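Local coordinates for flagellar biosynthesis protein FlaG (Helicobacter pylori, PDB 6JSX), which is a flagellar protein of the FlaG family that probably takes part in building the flagellum, perhaps influencing its filament, at the interface of chains A and B. Coordinates in Å, arbitrary orientation; residue numbers count along the deposited sequence, not the author numbering. Chains: chain A/B, Flagellar biosynthesis protein FlaG.

The interface of chains A and B. Residues chain A 7, 10, 58, 61-62, 65; chain B 68, 72.
B:Phe72 and B:Ile68, from the C-terminal end of one chain of the FlaG protein family, pack on A:Met61, A:Val58 and A:Gln62 in a two-fold symmetric, largely helical interface that holds the two copies of the deposited assembly together. The end of helix 54-71 of chain B and the residue just after it pack mainly on helix 54-72 of chain A, with helix 4-21 at the border. A twin patch repeats the contacts with the chains exchanged; the same pairing may, but need not, form in the cell.

B:Phe72 follows directly on its helix and has the most surface hidden by the partner, 97 Å². Its CG lies beside its own backbone N, opposite the carbonyl carbon (chi1 -53°), and the ring points in among residues of both helices of chain A. The CG1 methyl of A:Val58 sits over one face of the ring, 3.9 Å from CE1 of B:Phe72. From the same side of the ring plane, CB of A:Met61 meets the opposite edge, 3.7 Å from CE2 of B:Phe72. At the far end, CZ of B:Phe72 is 4.3 Å from the CD2 methyl of A:Leu7, a looser contact. The extended chain of A:Gln62 runs along the base of the phenylalanine, its amide NE2 3.7 Å from CB of B:Phe72, with the amide plane turned 78° from the ring.

One helical turn earlier, B:Ile68 fits between A:Met61 and A:Arg65. Its CG2 branch packs on the aliphatic part of A:Arg65, 3.6 Å from CB, the two side chains passing in opposite directions, while the same methyl lies in plane at the edge of its own chain's B:Phe72 ring and may help to position it. The side chains of B:Ile68 and A:Met61 cross at about a right angle: the methionine chain bends at chi2 (-66°) and chi3, bringing SD to 4.0 Å from CD1 of B:Ile68, the end of the other branch. A:Leu10 borders this branch more distantly, its CD2 4.4 Å from CG1 of B:Ile68.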
loop_
_atom_site.group_PDB
_atom_site.type_symbol
_atom_site.label_atom_id
_atom_site.label_comp_id
_atom_site.label_asym_id
_atom_site.label_seq_id
_atom_site.Cartn_x
_atom_site.Cartn_y
_atom_site.Cartn_z
ATOM N N LEU A 7 13.733 -3.230 -2.583
ATOM C CA LEU A 7 12.325 -3.620 -2.600
ATOM C C LEU A 7 12.115 -4.856 -1.728
ATOM O O LEU A 7 11.025 -5.060 -1.182
ATOM C CB LEU A 7 11.805 -3.831 -4.031
ATOM C CG LEU A 7 11.613 -2.534 -4.834
ATOM C CD1 LEU A 7 11.099 -2.796 -6.242
ATOM C CD2 LEU A 7 10.717 -1.533 -4.088
ATOM N N LEU A 10 12.130 -3.187 1.773
ATOM C CA LEU A 10 10.838 -2.493 1.823
ATOM C C LEU A 10 9.683 -3.465 2.046
ATOM O O LEU A 10 8.673 -3.114 2.656
ATOM C CB LEU A 10 10.621 -1.744 0.502
ATOM C CG LEU A 10 9.578 -0.631 0.336
ATOM C CD1 LEU A 10 8.324 -1.102 -0.389
ATOM C CD2 LEU A 10 9.234 -0.006 1.671
ATOM N N VAL A 58 9.540 2.004 -7.308
ATOM C CA VAL A 58 10.449 2.888 -6.596
ATOM C C VAL A 58 10.014 4.353 -6.725
ATOM O O VAL A 58 10.063 5.114 -5.754
ATOM C CB VAL A 58 11.893 2.682 -7.067
ATOM C CG1 VAL A 58 12.837 3.605 -6.304
ATOM C CG2 VAL A 58 12.289 1.223 -6.881
ATOM N N MET A 61 6.797 4.669 -4.395
ATOM C CA MET A 61 7.207 4.807 -3.002
ATOM C C MET A 61 7.817 6.175 -2.697
ATOM O O MET A 61 7.645 6.707 -1.605
ATOM C CB MET A 61 8.134 3.660 -2.594
ATOM C CG MET A 61 7.414 2.313 -2.539
ATOM S SD MET A 61 6.167 2.265 -1.251
ATOM C CE MET A 61 4.653 2.741 -2.097
ATOM N N GLN A 62 8.497 6.766 -3.668
ATOM C CA GLN A 62 9.018 8.111 -3.469
ATOM C C GLN A 62 7.936 9.201 -3.458
ATOM O O GLN A 62 7.931 10.061 -2.563
ATOM C CB GLN A 62 10.147 8.418 -4.449
ATOM C CG GLN A 62 11.447 7.751 -4.042
ATOM C CD GLN A 62 12.507 7.801 -5.123
ATOM O OE1 GLN A 62 12.203 7.953 -6.310
ATOM N NE2 GLN A 62 13.768 7.676 -4.715
ATOM N N ARG A 65 6.150 9.109 -0.308
ATOM C CA ARG A 65 6.912 9.654 0.811
ATOM C C ARG A 65 6.606 11.135 1.041
ATOM O O ARG A 65 6.378 11.568 2.173
ATOM C CB ARG A 65 8.417 9.466 0.609
ATOM C CG ARG A 65 9.244 10.358 1.523
ATOM C CD ARG A 65 10.663 9.868 1.714
ATOM N NE ARG A 65 11.215 10.369 2.972
ATOM C CZ ARG A 65 11.994 11.442 3.081
ATOM N NH1 ARG A 65 12.339 12.131 1.999
ATOM N NH2 ARG A 65 12.439 11.820 4.275
ATOM N N ILE B 68 10.679 4.387 4.046
ATOM C CA ILE B 68 10.856 4.816 2.665
ATOM C C ILE B 68 11.979 5.854 2.605
ATOM O O ILE B 68 12.848 5.801 1.712
ATOM C CB ILE B 68 9.561 5.414 2.099
ATOM C CG1 ILE B 68 8.525 4.321 1.854
ATOM C CG2 ILE B 68 9.839 6.148 0.804
ATOM C CD1 ILE B 68 7.102 4.851 1.683
ATOM N N PHE B 72 15.145 4.979 0.443
ATOM C CA PHE B 72 15.340 5.746 -0.790
ATOM C C PHE B 72 16.102 7.075 -0.612
ATOM O O PHE B 72 15.683 7.959 0.138
ATOM C CB PHE B 72 14.018 5.844 -1.567
ATOM C CG PHE B 72 13.376 4.492 -1.799
ATOM C CD1 PHE B 72 14.042 3.512 -2.529
ATOM C CD2 PHE B 72 12.144 4.177 -1.247
ATOM C CE1 PHE B 72 13.478 2.252 -2.725
ATOM C CE2 PHE B 72 11.568 2.912 -1.448
ATOM C CZ PHE B 72 12.241 1.955 -2.185
#